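Putative L-alanine-DL-glutamate epimerase (Burkholderia xenovorans, PDB 3GO2) is a magnesium-binding member of the mandelate racemase/muconate lactonizing enzyme family and probably acts as a racemase or epimerase. Local coordinates at residues 15-27 with 31-43. Numbering follows the deposited sequence.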
# COMPACT_ATOMS: atom_id res chain seq x y z
N ALA A 15 7.32 -49.43 -1.69
CA ALA A 15 8.58 -48.67 -1.75
C ALA A 15 9.24 -48.59 -0.35
O ALA A 15 9.92 -47.62 -0.01
CB ALA A 15 8.34 -47.25 -2.37
N GLY A 16 9.03 -49.62 0.46
CA GLY A 16 9.75 -49.78 1.73
C GLY A 16 8.99 -49.17 2.88
O GLY A 16 8.28 -49.88 3.60
N TRP A 17 9.13 -47.86 3.04
CA TRP A 17 8.48 -47.10 4.12
C TRP A 17 7.31 -46.28 3.61
O TRP A 17 6.69 -45.50 4.34
CB TRP A 17 9.52 -46.18 4.78
CG TRP A 17 10.16 -45.23 3.81
CD1 TRP A 17 11.18 -45.51 2.95
CD2 TRP A 17 9.82 -43.86 3.60
NE1 TRP A 17 11.49 -44.39 2.22
CE2 TRP A 17 10.67 -43.37 2.59
CE3 TRP A 17 8.87 -43.00 4.16
CZ2 TRP A 17 10.63 -42.05 2.16
CZ3 TRP A 17 8.82 -41.69 3.72
CH2 TRP A 17 9.68 -41.23 2.72
N ARG A 18 7.00 -46.47 2.32
CA ARG A 18 5.93 -45.83 1.64
C ARG A 18 5.64 -46.66 0.39
O ARG A 18 6.33 -47.63 0.10
CB ARG A 18 6.32 -44.39 1.24
CG ARG A 18 7.56 -44.36 0.38
CD ARG A 18 7.93 -42.93 -0.04
NE ARG A 18 9.19 -42.94 -0.79
CZ ARG A 18 9.74 -41.87 -1.34
NH1 ARG A 18 9.16 -40.67 -1.23
NH2 ARG A 18 10.90 -41.99 -2.00
N ASN A 19 4.62 -46.27 -0.36
CA ASN A 19 4.33 -46.90 -1.63
C ASN A 19 4.59 -45.96 -2.77
O ASN A 19 4.59 -44.73 -2.59
CB ASN A 19 2.87 -47.32 -1.67
CG ASN A 19 2.55 -48.36 -0.62
OD1 ASN A 19 3.34 -49.28 -0.41
ND2 ASN A 19 1.39 -48.23 0.02
N TYR A 20 4.76 -46.52 -3.95
CA TYR A 20 4.70 -45.74 -5.18
C TYR A 20 3.35 -45.94 -5.81
O TYR A 20 2.78 -47.01 -5.69
CB TYR A 20 5.72 -46.21 -6.19
CG TYR A 20 7.17 -45.97 -5.87
CD1 TYR A 20 7.60 -44.95 -5.01
CD2 TYR A 20 8.14 -46.73 -6.51
CE1 TYR A 20 8.93 -44.74 -4.77
CE2 TYR A 20 9.47 -46.51 -6.27
CZ TYR A 20 9.86 -45.52 -5.41
OH TYR A 20 11.21 -45.31 -5.21
N HIS A 21 2.86 -44.93 -6.51
CA HIS A 21 1.63 -45.03 -7.26
C HIS A 21 1.82 -44.57 -8.70
O HIS A 21 2.63 -43.70 -8.97
CB HIS A 21 0.53 -44.16 -6.64
CG HIS A 21 0.23 -44.48 -5.21
ND1 HIS A 21 -0.91 -45.16 -4.84
CD2 HIS A 21 0.88 -44.17 -4.06
CE1 HIS A 21 -0.94 -45.27 -3.52
NE2 HIS A 21 0.13 -44.69 -3.03
N PHE A 22 1.03 -45.14 -9.60
CA PHE A 22 1.15 -44.85 -11.03
C PHE A 22 -0.20 -44.72 -11.67
O PHE A 22 -1.15 -45.39 -11.23
CB PHE A 22 1.93 -45.98 -11.75
CG PHE A 22 3.23 -46.29 -11.12
CD1 PHE A 22 4.34 -45.52 -11.40
CD2 PHE A 22 3.36 -47.33 -10.22
CE1 PHE A 22 5.56 -45.79 -10.77
CE2 PHE A 22 4.57 -47.61 -9.61
CZ PHE A 22 5.66 -46.84 -9.87
N VAL A 23 -0.28 -43.84 -12.66
CA VAL A 23 -1.40 -43.77 -13.61
C VAL A 23 -0.95 -44.41 -14.92
O VAL A 23 0.14 -44.14 -15.42
CB VAL A 23 -1.87 -42.34 -13.90
CG1 VAL A 23 -2.99 -42.31 -14.96
CG2 VAL A 23 -2.36 -41.68 -12.60
N LYS A 24 -1.81 -45.27 -15.46
CA LYS A 24 -1.60 -45.96 -16.73
C LYS A 24 -2.75 -45.63 -17.65
O LYS A 24 -3.90 -46.00 -17.38
CB LYS A 24 -1.56 -47.47 -16.52
CG LYS A 24 -1.30 -48.22 -17.79
CD LYS A 24 -1.45 -49.72 -17.61
CE LYS A 24 -0.98 -50.45 -18.82
NZ LYS A 24 -1.23 -51.93 -18.66
N LEU A 25 -2.47 -44.92 -18.73
CA LEU A 25 -3.49 -44.44 -19.64
C LEU A 25 -3.25 -45.11 -20.99
O LEU A 25 -2.14 -45.06 -21.51
CB LEU A 25 -3.37 -42.91 -19.77
CG LEU A 25 -4.33 -42.17 -20.68
CD1 LEU A 25 -4.45 -40.71 -20.16
CD2 LEU A 25 -3.93 -42.23 -22.17
N THR A 26 -4.29 -45.72 -21.56
CA THR A 26 -4.12 -46.44 -22.83
C THR A 26 -4.99 -45.78 -23.89
O THR A 26 -6.14 -45.43 -23.61
CB THR A 26 -4.56 -47.95 -22.67
OG1 THR A 26 -3.79 -48.57 -21.64
CG2 THR A 26 -4.35 -48.74 -23.99
N THR A 27 -4.45 -45.64 -25.11
CA THR A 27 -5.19 -45.07 -26.23
C THR A 27 -5.76 -46.17 -27.14
O THR A 27 -5.37 -47.34 -27.05
CB THR A 27 -4.31 -44.14 -27.06
OG1 THR A 27 -3.40 -44.89 -27.86
CG2 THR A 27 -3.48 -43.23 -26.15
N ILE A 31 -1.12 -47.11 -27.50
CA ILE A 31 -0.07 -46.34 -26.82
C ILE A 31 -0.42 -46.27 -25.34
O ILE A 31 -1.59 -46.06 -25.00
CB ILE A 31 0.03 -44.90 -27.37
CG1 ILE A 31 0.44 -44.90 -28.85
CG2 ILE A 31 1.03 -44.08 -26.53
CD1 ILE A 31 1.87 -45.17 -29.07
N VAL A 32 0.59 -46.45 -24.48
CA VAL A 32 0.41 -46.36 -23.04
C VAL A 32 1.21 -45.19 -22.49
O VAL A 32 2.42 -45.13 -22.68
CB VAL A 32 0.83 -47.64 -22.32
CG1 VAL A 32 0.72 -47.49 -20.81
CG2 VAL A 32 -0.00 -48.83 -22.83
N GLY A 33 0.50 -44.25 -21.86
CA GLY A 33 1.12 -43.14 -21.15
C GLY A 33 1.10 -43.43 -19.65
O GLY A 33 0.11 -43.95 -19.11
N TRP A 34 2.20 -43.07 -18.99
CA TRP A 34 2.40 -43.30 -17.57
C TRP A 34 2.74 -42.03 -16.82
O TRP A 34 3.42 -41.13 -17.35
CB TRP A 34 3.60 -44.22 -17.36
CG TRP A 34 3.44 -45.65 -17.77
CD1 TRP A 34 3.89 -46.23 -18.94
CD2 TRP A 34 2.85 -46.70 -17.01
NE1 TRP A 34 3.61 -47.57 -18.94
CE2 TRP A 34 2.97 -47.88 -17.77
CE3 TRP A 34 2.23 -46.75 -15.77
CZ2 TRP A 34 2.48 -49.09 -17.31
CZ3 TRP A 34 1.75 -47.96 -15.31
CH2 TRP A 34 1.89 -49.12 -16.09
N SER A 35 2.26 -41.96 -15.59
CA SER A 35 2.81 -41.02 -14.62
C SER A 35 3.01 -41.71 -13.29
O SER A 35 2.55 -42.83 -13.07
CB SER A 35 1.88 -39.81 -14.45
OG SER A 35 0.68 -40.20 -13.80
N GLU A 36 3.70 -41.02 -12.39
CA GLU A 36 3.89 -41.50 -11.02
C GLU A 36 3.30 -40.41 -10.13
O GLU A 36 3.40 -39.25 -10.46
CB GLU A 36 5.35 -41.81 -10.72
CG GLU A 36 5.58 -42.29 -9.28
CD GLU A 36 7.03 -42.62 -8.98
OE1 GLU A 36 7.82 -42.73 -9.92
OE2 GLU A 36 7.36 -42.79 -7.77
N PHE A 37 2.62 -40.81 -9.07
CA PHE A 37 2.09 -39.88 -8.06
C PHE A 37 2.31 -40.45 -6.65
O PHE A 37 2.81 -41.55 -6.49
CB PHE A 37 0.62 -39.52 -8.33
CG PHE A 37 -0.36 -40.65 -8.15
CD1 PHE A 37 -1.08 -40.80 -6.95
CD2 PHE A 37 -0.58 -41.55 -9.16
CE1 PHE A 37 -2.03 -41.81 -6.81
CE2 PHE A 37 -1.50 -42.58 -9.01
CZ PHE A 37 -2.21 -42.73 -7.83
N ASP A 38 1.95 -39.68 -5.62
CA ASP A 38 2.27 -40.00 -4.25
C ASP A 38 1.08 -39.70 -3.35
O ASP A 38 0.37 -38.71 -3.56
CB ASP A 38 3.49 -39.18 -3.84
CG ASP A 38 3.80 -39.28 -2.38
OD1 ASP A 38 4.52 -40.24 -2.01
OD2 ASP A 38 3.34 -38.40 -1.61
N GLU A 39 0.89 -40.55 -2.35
CA GLU A 39 -0.09 -40.29 -1.28
C GLU A 39 0.58 -40.14 0.09
O GLU A 39 -0.03 -39.61 1.03
CB GLU A 39 -1.12 -41.39 -1.19
CG GLU A 39 -2.05 -41.43 -2.38
CD GLU A 39 -3.17 -42.41 -2.24
OE1 GLU A 39 -3.20 -43.14 -1.24
OE2 GLU A 39 -4.02 -42.46 -3.16
N GLY A 40 1.82 -40.60 0.20
CA GLY A 40 2.56 -40.54 1.47
C GLY A 40 2.88 -39.18 2.06
O GLY A 40 2.89 -39.03 3.29
N PHE A 41 3.14 -38.19 1.21
CA PHE A 41 3.49 -36.84 1.67
C PHE A 41 2.23 -36.04 1.96
O PHE A 41 1.95 -35.02 1.33
CB PHE A 41 4.37 -36.14 0.64
CG PHE A 41 5.15 -34.95 1.19
CD1 PHE A 41 5.98 -35.11 2.29
CD2 PHE A 41 5.10 -33.71 0.57
CE1 PHE A 41 6.70 -34.04 2.80
CE2 PHE A 41 5.83 -32.64 1.06
CZ PHE A 41 6.63 -32.81 2.19
N GLY A 42 1.47 -36.54 2.92
CA GLY A 42 0.32 -35.82 3.46
C GLY A 42 -0.89 -35.81 2.55
O GLY A 42 -1.77 -34.96 2.71
N SER A 43 -0.98 -36.80 1.65
CA SER A 43 -1.94 -36.73 0.54
C SER A 43 -2.82 -37.98 0.39
O SER A 43 -2.89 -38.56 -0.68
CB SER A 43 -1.18 -36.45 -0.77
OG SER A 43 -0.42 -35.26 -0.71
O HOH W 1 6.64 -39.83 0.03
O HOH W 2 5.68 -42.28 -3.41
O HOH W 3 2.59 -42.76 -1.72
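Lys24 lies alongside Trp34, both side chains pointing the same way from a non-hydrogen-bonded pair of the antiparallel strands 19-27 and 32-37. Its CB starts over the six-membered ring, 3.6 Å from Trp34 CZ3. CG, set anti to the backbone N (chi1 -178°), continues over the same face and also touches Val32 CG1 at 3.7 Å. CD then passes Trp34 CH2, CE reaches both Trp34 CZ2 and Val32 CG1, each at 4.0 Å, and the extended chain carries NZ on to a salt bridge with Glu381. The indole edge meets Phe22 CB, while Glu36 runs beside Phe22. Glu36 OE2 sits over one face of the Tyr20 ring, with Ala15 CB on the opposite face; the carboxylate is held by the backbone N atoms of Gly322 and Cys325.

The two strands form a beta hairpin, part of the three-stranded antiparallel sheet in the N-terminal capping domain characteristic of the enolase superfamily. Paired backbone bonds link Val23 with Ser35 and Leu25 with Gly33; at the turn Thr27 N donates to Ile31 O and Ile31 N to Thr27 OG1.

On the sheet face that packs against helices 46-57 and 82-103, His21 CB stands over the centre of the Phe37 ring, 3.4 Å from its centroid. Phe37 CG lies between its own backbone N and carbonyl carbon (chi1 68°), which swings the ring across to His21. Glu39 CG in turn covers a face of the imidazole, the carboxylate stacked at 26° to it and Glu39 OE2 hydrogen-bonded to Thr47 OG1. Beyond the strands, one water bridges Arg18 NH1 to Asp38 OD1. Asp38 OD2 accepts from Phe41 N through its syn lone pair, an Asx motif in the loop whose Phe41 packs on Pro78 of a second subunit.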